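Local coordinates for COG1633: Uncharacterized conserved protein (Magnetospirillum magnetotacticum, PDB 2OH3) that is of unknown function but, as a rubrerythrin-like member of the ferritin clan, binds a zinc ion within a bundle of four helices, at residues E22-L27 / D103-G108; R44-F49 / A136-A141; H89-P94 / L98-D103. All blocks are in the same frame, centred on the assembly; numbering follows the deposited sequence.

Contact 1. Residues E22-L27 / D103-G108; sequences ERYVEL and DNEIRG. With ZN (zinc ion), chain B.
Tyr-24 and Glu-105 alone join these two helix segments, in a buried contact, through one hydrogen bond that ends on a zinc ligand. The phenol OH of Tyr-24 donates to OE2 of Glu-105 over 2.6 Å. It meets the anti lone pair of that oxygen, the one turned away from OE1. OE2 lies at the edge of the tyrosine ring, close to its plane, and ring and carboxylate are turned 38° against each other. The other oxygen binds the metal: Glu-105 OE1 lies 2.0 Å from zinc. OE2 of Glu-105 is clearly farther from the ion, at 2.8 Å. The glutamate chain bends at chi2 (-74°), which turns its carboxylate toward both partners. Helices 6-33 and 94-118 are two of the four in this ferritin-like bundle, and Tyr-24 is a second-shell residue to the metal. Glu-135 and His-138 bind the same ion. Trp-76 packs edge-to-face with the Tyr-24 ring. A phenylalanine here would probably leave OE2 without this donor and the carboxylate freer to turn about its zinc-bound oxygen. Another face of helix 6-33 carries a salt-bridge network. Arg-23 NE reaches Glu-26 OE1 at 3.0 Å, and Arg-23 NH1 bonds Glu-22 OE1 at 3.3 Å. Glu-26 OE1 is also hydrogen-bonded to Ser-71 of the second subunit.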
loop_
_atom_site.group_PDB
_atom_site.type_symbol
_atom_site.label_atom_id
_atom_site.label_comp_id
_atom_site.label_asym_id
_atom_site.label_seq_id
_atom_site.Cartn_x
_atom_site.Cartn_y
_atom_site.Cartn_z
ATOM N N GLU A 22 -10.089 0.936 5.473
ATOM C CA GLU A 22 -8.917 1.516 6.100
ATOM C C GLU A 22 -8.531 2.854 5.520
ATOM O O GLU A 22 -8.132 3.746 6.250
ATOM C CB GLU A 22 -7.685 0.620 5.915
ATOM C CG GLU A 22 -7.683 -0.592 6.779
ATOM C CD GLU A 22 -6.564 -1.550 6.398
ATOM O OE1 GLU A 22 -5.520 -1.069 5.844
ATOM O OE2 GLU A 22 -6.748 -2.768 6.689
ATOM N N ARG A 23 -8.578 2.971 4.207
ATOM C CA ARG A 23 -8.117 4.197 3.545
ATOM C C ARG A 23 -9.062 5.378 3.789
ATOM O O ARG A 23 -8.629 6.522 3.950
ATOM C CB ARG A 23 -8.003 3.997 2.052
ATOM C CG ARG A 23 -6.944 2.982 1.562
ATOM C CD ARG A 23 -5.529 3.450 1.672
ATOM N NE ARG A 23 -5.079 3.561 3.049
ATOM C CZ ARG A 23 -4.940 2.569 3.922
ATOM N NH1 ARG A 23 -5.176 1.310 3.617
ATOM N NH2 ARG A 23 -4.529 2.849 5.146
ATOM N N TYR A 24 -10.352 5.094 3.708
ATOM C CA TYR A 24 -11.390 6.072 4.080
ATOM C C TYR A 24 -11.418 6.507 5.537
ATOM O O TYR A 24 -11.655 7.667 5.784
ATOM C CB TYR A 24 -12.751 5.577 3.652
ATOM C CG TYR A 24 -13.040 5.795 2.178
ATOM C CD1 TYR A 24 -13.074 7.076 1.655
ATOM C CD2 TYR A 24 -13.343 4.740 1.341
ATOM C CE1 TYR A 24 -13.336 7.306 0.323
ATOM C CE2 TYR A 24 -13.674 4.955 0.011
ATOM C CZ TYR A 24 -13.622 6.253 -0.495
ATOM O OH TYR A 24 -13.921 6.540 -1.795
ATOM N N VAL A 25 -11.214 5.599 6.509
ATOM C CA VAL A 25 -11.102 6.014 7.893
ATOM C C VAL A 25 -9.968 6.993 8.038
ATOM O O VAL A 25 -10.093 8.034 8.680
ATOM C CB VAL A 25 -10.898 4.833 8.831
ATOM C CG1 VAL A 25 -10.477 5.298 10.209
ATOM C CG2 VAL A 25 -12.200 4.022 8.938
ATOM N N GLU A 26 -8.854 6.668 7.405
ATOM C CA GLU A 26 -7.646 7.485 7.403
ATOM C C GLU A 26 -7.903 8.875 6.822
ATOM O O GLU A 26 -7.551 9.882 7.432
ATOM C CB GLU A 26 -6.576 6.678 6.644
ATOM C CG GLU A 26 -5.261 7.240 6.526
ATOM C CD GLU A 26 -4.279 6.190 5.957
ATOM O OE1 GLU A 26 -4.297 5.973 4.727
ATOM O OE2 GLU A 26 -3.518 5.570 6.745
ATOM N N LEU A 27 -8.563 8.931 5.673
ATOM C CA LEU A 27 -8.926 10.208 5.083
ATOM C C LEU A 27 -9.947 10.984 5.937
ATOM O O LEU A 27 -9.827 12.209 6.068
ATOM C CB LEU A 27 -9.457 10.036 3.638
ATOM C CG LEU A 27 -8.529 9.509 2.536
ATOM C CD1 LEU A 27 -9.364 9.233 1.308
ATOM C CD2 LEU A 27 -7.402 10.474 2.213
ATOM N N ASP A 103 -9.849 8.404 -7.700
ATOM C CA ASP A 103 -8.918 7.552 -8.452
ATOM C C ASP A 103 -9.000 6.072 -8.115
ATOM O O ASP A 103 -9.069 5.208 -8.986
ATOM C CB ASP A 103 -7.484 7.994 -8.196
ATOM C CG ASP A 103 -7.091 9.171 -9.025
ATOM O OD1 ASP A 103 -7.909 9.600 -9.891
ATOM O OD2 ASP A 103 -5.990 9.715 -8.749
ATOM N N ASN A 104 -9.031 5.789 -6.832
ATOM C CA ASN A 104 -9.099 4.427 -6.372
ATOM C C ASN A 104 -10.472 3.777 -6.433
ATOM O O ASN A 104 -10.567 2.583 -6.625
ATOM C CB ASN A 104 -8.438 4.374 -5.014
ATOM C CG ASN A 104 -6.986 4.645 -5.122
ATOM O OD1 ASN A 104 -6.261 3.801 -5.620
ATOM N ND2 ASN A 104 -6.539 5.861 -4.728
ATOM N N GLU A 105 -11.542 4.561 -6.304
ATOM C CA GLU A 105 -12.888 4.089 -6.586
ATOM C C GLU A 105 -12.969 3.606 -8.012
ATOM O O GLU A 105 -13.556 2.576 -8.267
ATOM C CB GLU A 105 -13.912 5.227 -6.425
ATOM C CG GLU A 105 -14.233 5.620 -5.007
ATOM C CD GLU A 105 -15.108 4.620 -4.321
ATOM O OE1 GLU A 105 -15.793 3.870 -5.026
ATOM O OE2 GLU A 105 -15.126 4.580 -3.078
ATOM N N ILE A 106 -12.418 4.406 -8.933
ATOM C CA ILE A 106 -12.372 4.073 -10.353
ATOM C C ILE A 106 -11.575 2.791 -10.649
ATOM O O ILE A 106 -12.010 1.958 -11.455
ATOM C CB ILE A 106 -11.776 5.214 -11.197
ATOM C CG1 ILE A 106 -12.717 6.421 -11.223
ATOM C CG2 ILE A 106 -11.578 4.749 -12.644
ATOM C CD1 ILE A 106 -12.148 7.671 -11.956
ATOM N N ARG A 107 -10.427 2.635 -10.014
ATOM C CA ARG A 107 -9.666 1.394 -10.151
ATOM C C ARG A 107 -10.485 0.184 -9.679
ATOM O O ARG A 107 -10.490 -0.844 -10.323
ATOM C CB ARG A 107 -8.329 1.481 -9.408
ATOM C CG ARG A 107 -7.361 2.439 -10.080
ATOM C CD ARG A 107 -5.993 2.560 -9.391
ATOM N NE ARG A 107 -5.331 3.791 -9.828
ATOM N N GLY A 108 -11.198 0.305 -8.574
ATOM C CA GLY A 108 -12.022 -0.802 -8.126
ATOM C C GLY A 108 -13.141 -1.107 -9.110
ATOM O O GLY A 108 -13.361 -2.253 -9.445
HETATM ZN ZN ZN B . -16.904 2.645 -3.922
#

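Contact 2. Residues R44-F49 / A136-A141; sequences RDMARF and AEHVVA. With ZN (zinc ion), chain B.
The zinc site of the bundle is lined here by Met-46 and Phe-49 of helix 37-61, which pack round the metal ligand His-138 of helix 122-148. His-138 binds zinc through ND1 at 2.1 Å. Glu-105 and Glu-135 bind the same ion. Met-46, built as selenomethionine, lies over one face of the imidazole. Its SE is 4.1 Å from the centroid of the His-138 ring and 15° off the ring normal, a selenium version of the Met-aromatic contact. The chain of Met-46 bends at chi2 and chi3, and this brings its end back over the ring. The CE methyl of Met-46 comes within 3.3 Å of His-138 ND1 and also lies 3.6 Å from zinc. Phe-49 meets a different part of the histidine. The two rings form a T-shaped pair with planes at 89° and centroids 4.6 Å apart. The histidine supplies the edge and the phenylalanine the face. CE1 of His-138 stands over the centre of the Phe-49 ring, with Phe-49 CE1 its nearest atom at 3.5 Å. Phe-49 also meets the ring of His-53 and touches Glu-17 of helix 6-33. The NE2 of His-138 is hydrogen-bonded to Glu-134. With one nitrogen on zinc and the other on a carboxylate, the imidazole has little freedom to rotate. The metal is likely to polarise the ring, which would make its CE1-H a better partner for the pi face of Phe-49.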
loop_
_atom_site.group_PDB
_atom_site.type_symbol
_atom_site.label_atom_id
_atom_site.label_comp_id
_atom_site.label_asym_id
_atom_site.label_seq_id
_atom_site.Cartn_x
_atom_site.Cartn_y
_atom_site.Cartn_z
ATOM N N ARG A 44 -16.539 9.100 6.109
ATOM C CA ARG A 44 -17.117 8.168 7.077
ATOM C C ARG A 44 -18.200 7.311 6.422
ATOM O O ARG A 44 -18.305 6.116 6.701
ATOM C CB ARG A 44 -17.670 8.874 8.301
ATOM C CG ARG A 44 -16.657 9.602 9.063
ATOM C CD ARG A 44 -15.774 8.722 9.921
ATOM N NE ARG A 44 -14.925 9.641 10.658
ATOM C CZ ARG A 44 -13.682 9.418 11.054
ATOM N NH1 ARG A 44 -13.085 8.232 10.841
ATOM N NH2 ARG A 44 -13.046 10.418 11.678
ATOM N N ASP A 45 -18.986 7.915 5.542
ATOM C CA ASP A 45 -20.095 7.245 4.875
ATOM C C ASP A 45 -19.537 6.106 4.028
ATOM O O ASP A 45 -20.008 4.957 4.073
ATOM C CB ASP A 45 -20.839 8.276 4.035
ATOM C CG ASP A 45 -22.122 7.747 3.394
ATOM O OD1 ASP A 45 -22.924 7.037 4.049
ATOM O OD2 ASP A 45 -22.336 8.093 2.207
HETATM N N MSE A 46 -18.489 6.425 3.296
HETATM C CA MSE A 46 -17.818 5.463 2.432
HETATM C C MSE A 46 -17.189 4.317 3.225
HETATM O O MSE A 46 -17.258 3.170 2.789
HETATM C CB MSE A 46 -16.753 6.161 1.579
HETATM C CG MSE A 46 -17.209 7.150 0.443
HETATM SE SE MSE A 46 -18.321 6.278 -0.957
HETATM C CE MSE A 46 -17.460 5.046 -1.295
ATOM N N ALA A 47 -16.562 4.630 4.355
ATOM C CA ALA A 47 -15.926 3.623 5.187
ATOM C C ALA A 47 -17.021 2.692 5.718
ATOM O O ALA A 47 -16.796 1.504 5.892
ATOM C CB ALA A 47 -15.186 4.259 6.355
ATOM N N ARG A 48 -18.176 3.262 6.003
ATOM C CA ARG A 48 -19.287 2.459 6.515
ATOM C C ARG A 48 -19.857 1.558 5.447
ATOM O O ARG A 48 -20.201 0.426 5.732
ATOM C CB ARG A 48 -20.371 3.354 7.117
ATOM C CG ARG A 48 -21.585 2.585 7.627
ATOM C CD ARG A 48 -21.217 1.727 8.778
ATOM N NE ARG A 48 -22.386 0.994 9.255
ATOM C CZ ARG A 48 -22.335 -0.180 9.880
ATOM N NH1 ARG A 48 -21.162 -0.786 10.114
ATOM N NH2 ARG A 48 -23.472 -0.762 10.266
ATOM N N PHE A 49 -19.971 2.057 4.214
ATOM C CA PHE A 49 -20.398 1.236 3.100
ATOM C C PHE A 49 -19.414 0.050 2.968
ATOM O O PHE A 49 -19.848 -1.106 2.753
ATOM C CB PHE A 49 -20.459 2.054 1.787
ATOM C CG PHE A 49 -20.634 1.195 0.557
ATOM C CD1 PHE A 49 -19.544 0.569 -0.034
ATOM C CD2 PHE A 49 -21.882 0.980 0.018
ATOM C CE1 PHE A 49 -19.696 -0.250 -1.175
ATOM C CE2 PHE A 49 -22.048 0.142 -1.114
ATOM C CZ PHE A 49 -20.948 -0.460 -1.705
ATOM N N ALA A 136 -19.583 2.793 -9.593
ATOM C CA ALA A 136 -19.806 3.881 -10.558
ATOM C C ALA A 136 -20.635 4.995 -9.958
ATOM O O ALA A 136 -20.389 6.179 -10.200
ATOM C CB ALA A 136 -20.490 3.350 -11.831
ATOM N N GLU A 137 -21.595 4.628 -9.122
ATOM C CA GLU A 137 -22.380 5.644 -8.421
ATOM C C GLU A 137 -21.488 6.388 -7.443
ATOM O O GLU A 137 -21.731 7.542 -7.164
ATOM C CB GLU A 137 -23.524 5.017 -7.657
ATOM C CG GLU A 137 -24.590 4.501 -8.534
ATOM C CD GLU A 137 -25.677 3.829 -7.719
ATOM O OE1 GLU A 137 -26.501 4.555 -7.122
ATOM O OE2 GLU A 137 -25.702 2.577 -7.658
ATOM N N HIS A 138 -20.478 5.726 -6.899
ATOM C CA HIS A 138 -19.554 6.412 -5.963
ATOM C C HIS A 138 -18.687 7.428 -6.662
ATOM O O HIS A 138 -18.444 8.517 -6.138
ATOM C CB HIS A 138 -18.666 5.426 -5.257
ATOM C CG HIS A 138 -19.421 4.462 -4.410
ATOM N ND1 HIS A 138 -18.824 3.386 -3.789
ATOM C CD2 HIS A 138 -20.732 4.409 -4.078
ATOM C CE1 HIS A 138 -19.738 2.704 -3.122
ATOM N NE2 HIS A 138 -20.900 3.310 -3.263
ATOM N N VAL A 139 -18.245 7.077 -7.862
ATOM C CA VAL A 139 -17.424 7.969 -8.654
ATOM C C VAL A 139 -18.239 9.202 -8.973
ATOM O O VAL A 139 -17.771 10.311 -8.763
ATOM C CB VAL A 139 -16.923 7.277 -9.940
ATOM C CG1 VAL A 139 -16.170 8.240 -10.820
ATOM C CG2 VAL A 139 -16.026 6.099 -9.563
ATOM N N VAL A 140 -19.465 9.013 -9.444
ATOM C CA VAL A 140 -20.335 10.136 -9.775
ATOM C C VAL A 140 -20.563 11.046 -8.561
ATOM O O VAL A 140 -20.508 12.252 -8.687
ATOM C CB VAL A 140 -21.686 9.639 -10.328
ATOM C CG1 VAL A 140 -22.701 10.782 -10.423
ATOM C CG2 VAL A 140 -21.478 8.973 -11.708
ATOM N N ALA A 141 -20.820 10.458 -7.387
ATOM C CA ALA A 141 -20.985 11.228 -6.153
ATOM C C ALA A 141 -19.738 12.054 -5.781
ATOM O O ALA A 141 -19.834 13.231 -5.416
ATOM C CB ALA A 141 -21.360 10.301 -5.021
HETATM ZN ZN ZN B . -16.904 2.645 -3.922
#

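Contact 3. Residues H89-P94 / L98-D103; sequences HYLMTP and LRYARD
Leu-91 and Tyr-100 pack together just where the loop before helix 94-118 turns into the helix, so the contact belongs to a helix N terminus. CD2 of Leu-91 touches CB of Tyr-100 at 3.8 Å. CD1 of Leu-91 approaches the ring obliquely, 4.1 Å from Tyr-100 CD2. Tyr-100 holds its ring opposite the backbone nitrogen (chi1 174°), which turns CB and the near part of the ring to the leucine. The second link is a backbone bond of the first helical turn. Leu-98 N donates to Pro-94 O over 3.0 Å, nearly straight at 166°. The side chain of Leu-98 folds by the same carbonyl, with its CG 3.3 Å from Pro-94 O. Thr-93 takes the N-cap position, and its OG1 accepts a weak hydrogen bond from the backbone N of His-96. Pro-94 follows as the first helical residue. A proline suits this place, since a backbone N in the first turn has no helical carbonyl before it to bond. Farther out, the phenol OH of Tyr-100 is hydrogen-bonded to the carbonyl of Lys-77, and its ring meets Trp-76 edge-to-face. Leu-91 also packs on Trp-72 of the second subunit, so this corner of the bundle borders the dimer partner. Leu-98 faces the bundle interior and touches Phe-43 and Leu-142. The lead-in to the cap is a short turn with helical backbone angles at residues 90 to 92. It is held by Met-92 N to His-89 O at 3.2 Å. At the start of this turn the CB of Tyr-90 sits over the centre of the His-89 ring, 3.8 Å above its plane.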
loop_
_atom_site.group_PDB
_atom_site.type_symbol
_atom_site.label_atom_id
_atom_site.label_comp_id
_atom_site.label_asym_id
_atom_site.label_seq_id
_atom_site.Cartn_x
_atom_site.Cartn_y
_atom_site.Cartn_z
ATOM N N HIS A 89 0.536 18.678 4.930
ATOM C CA HIS A 89 0.505 17.770 3.776
ATOM C C HIS A 89 -0.612 17.968 2.721
ATOM O O HIS A 89 -1.670 18.539 2.952
ATOM C CB HIS A 89 0.510 16.296 4.211
ATOM C CG HIS A 89 0.926 15.352 3.115
ATOM N ND1 HIS A 89 2.126 15.477 2.434
ATOM C CD2 HIS A 89 0.295 14.287 2.565
ATOM C CE1 HIS A 89 2.217 14.527 1.520
ATOM N NE2 HIS A 89 1.123 13.786 1.584
ATOM N N TYR A 90 -0.272 17.463 1.542
ATOM C CA TYR A 90 -1.018 17.498 0.295
ATOM C C TYR A 90 -2.434 16.921 0.437
ATOM O O TYR A 90 -3.413 17.551 0.022
ATOM C CB TYR A 90 -0.166 16.681 -0.713
ATOM C CG TYR A 90 -0.793 16.344 -2.043
ATOM C CD1 TYR A 90 -0.641 17.192 -3.142
ATOM C CD2 TYR A 90 -1.496 15.144 -2.221
ATOM C CE1 TYR A 90 -1.222 16.869 -4.377
ATOM C CE2 TYR A 90 -2.077 14.821 -3.439
ATOM C CZ TYR A 90 -1.938 15.688 -4.510
ATOM O OH TYR A 90 -2.516 15.366 -5.714
ATOM N N LEU A 91 -2.505 15.727 1.025
ATOM C CA LEU A 91 -3.762 15.003 1.227
ATOM C C LEU A 91 -4.627 15.570 2.338
ATOM O O LEU A 91 -5.784 15.179 2.450
ATOM C CB LEU A 91 -3.508 13.523 1.485
ATOM C CG LEU A 91 -3.218 12.631 0.277
ATOM C CD1 LEU A 91 -3.197 11.178 0.730
ATOM C CD2 LEU A 91 -4.274 12.805 -0.799
HETATM N N MSE A 92 -4.093 16.494 3.137
HETATM C CA MSE A 92 -4.907 17.214 4.117
HETATM C C MSE A 92 -5.908 18.230 3.516
HETATM O O MSE A 92 -6.811 18.681 4.211
HETATM C CB MSE A 92 -4.011 17.866 5.178
HETATM C CG MSE A 92 -3.360 16.818 6.125
ATOM N N THR A 93 -5.777 18.590 2.240
ATOM C CA THR A 93 -6.751 19.476 1.643
ATOM C C THR A 93 -7.878 18.662 1.033
ATOM O O THR A 93 -7.627 17.670 0.367
ATOM C CB THR A 93 -6.159 20.365 0.532
ATOM O OG1 THR A 93 -6.000 19.595 -0.656
ATOM C CG2 THR A 93 -4.827 20.894 0.913
ATOM N N PRO A 94 -9.139 19.089 1.229
ATOM C CA PRO A 94 -10.259 18.325 0.670
ATOM C C PRO A 94 -10.195 18.025 -0.813
ATOM O O PRO A 94 -10.513 16.918 -1.213
ATOM C CB PRO A 94 -11.473 19.203 0.982
ATOM C CG PRO A 94 -11.105 19.952 2.140
ATOM C CD PRO A 94 -9.623 20.246 2.004
ATOM N N LEU A 98 -10.280 13.996 -1.966
ATOM C CA LEU A 98 -11.398 13.549 -2.754
ATOM C C LEU A 98 -10.949 12.972 -4.091
ATOM O O LEU A 98 -11.513 11.995 -4.565
ATOM C CB LEU A 98 -12.364 14.692 -3.025
ATOM C CG LEU A 98 -13.305 15.247 -1.983
ATOM C CD1 LEU A 98 -13.863 16.622 -2.453
ATOM C CD2 LEU A 98 -14.447 14.278 -1.699
ATOM N N ARG A 99 -10.004 13.644 -4.749
ATOM C CA ARG A 99 -9.475 13.163 -6.016
ATOM C C ARG A 99 -8.723 11.848 -5.861
ATOM O O ARG A 99 -8.777 11.023 -6.735
ATOM C CB ARG A 99 -8.566 14.202 -6.642
ATOM C CG ARG A 99 -9.399 15.330 -7.308
ATOM C CD ARG A 99 -8.658 16.169 -8.347
ATOM N NE ARG A 99 -8.291 15.472 -9.582
ATOM C CZ ARG A 99 -9.136 14.995 -10.506
ATOM N NH1 ARG A 99 -10.470 15.057 -10.369
ATOM N NH2 ARG A 99 -8.637 14.408 -11.585
ATOM N N TYR A 100 -7.978 11.709 -4.771
ATOM C CA TYR A 100 -7.255 10.474 -4.454
ATOM C C TYR A 100 -8.273 9.347 -4.258
ATOM O O TYR A 100 -8.145 8.202 -4.780
ATOM C CB TYR A 100 -6.431 10.692 -3.151
ATOM C CG TYR A 100 -5.739 9.440 -2.623
ATOM C CD1 TYR A 100 -4.873 8.724 -3.432
ATOM C CD2 TYR A 100 -5.959 8.985 -1.331
ATOM C CE1 TYR A 100 -4.250 7.577 -2.987
ATOM C CE2 TYR A 100 -5.326 7.838 -0.869
ATOM C CZ TYR A 100 -4.471 7.154 -1.712
ATOM O OH TYR A 100 -3.818 6.028 -1.284
ATOM N N ALA A 101 -9.298 9.656 -3.502
ATOM C CA ALA A 101 -10.339 8.643 -3.232
ATOM C C ALA A 101 -11.025 8.249 -4.525
ATOM O O ALA A 101 -11.189 7.080 -4.839
ATOM C CB ALA A 101 -11.385 9.182 -2.231
ATOM N N ARG A 102 -11.387 9.246 -5.317
ATOM C CA ARG A 102 -11.978 8.987 -6.615
ATOM C C ARG A 102 -11.141 8.094 -7.553
ATOM O O ARG A 102 -11.699 7.227 -8.210
ATOM C CB ARG A 102 -12.269 10.299 -7.306
ATOM C CG ARG A 102 -13.008 10.124 -8.606
ATOM C CD ARG A 102 -13.082 11.467 -9.291
ATOM N NE ARG A 102 -13.573 11.303 -10.642
ATOM C CZ ARG A 102 -12.827 11.413 -11.741
ATOM N NH1 ARG A 102 -11.527 11.690 -11.657
ATOM N NH2 ARG A 102 -13.400 11.224 -12.930
ATOM N N ASP A 103 -9.849 8.404 -7.700
ATOM C CA ASP A 103 -8.918 7.552 -8.452
ATOM C C ASP A 103 -9.000 6.072 -8.115
ATOM O O ASP A 103 -9.069 5.208 -8.986
ATOM C CB ASP A 103 -7.484 7.994 -8.196
ATOM C CG ASP A 103 -7.091 9.171 -9.025
ATOM O OD1 ASP A 103 -7.909 9.600 -9.891
ATOM O OD2 ASP A 103 -5.990 9.715 -8.749
#

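From the N terminus, helix 6-33 supplies residues 22-27, and contact 1 joins them to 103-108 on helix 94-118. The loop so closed holds helix 37-61. Contact 2 starts within it, at 44-49, and ends beyond it, at 136-141 on helix 122-148. The two contacts therefore cross along the chain, and between them they involve all four helices. Both touch the zinc ion, and their centres are about 9 Å apart. Contact 3 is local: it joins 89-94 to 98-103 and is nested inside both larger loops. It shares Asp-103 with contact 1 and lies at the start of the helix that carries Glu-105.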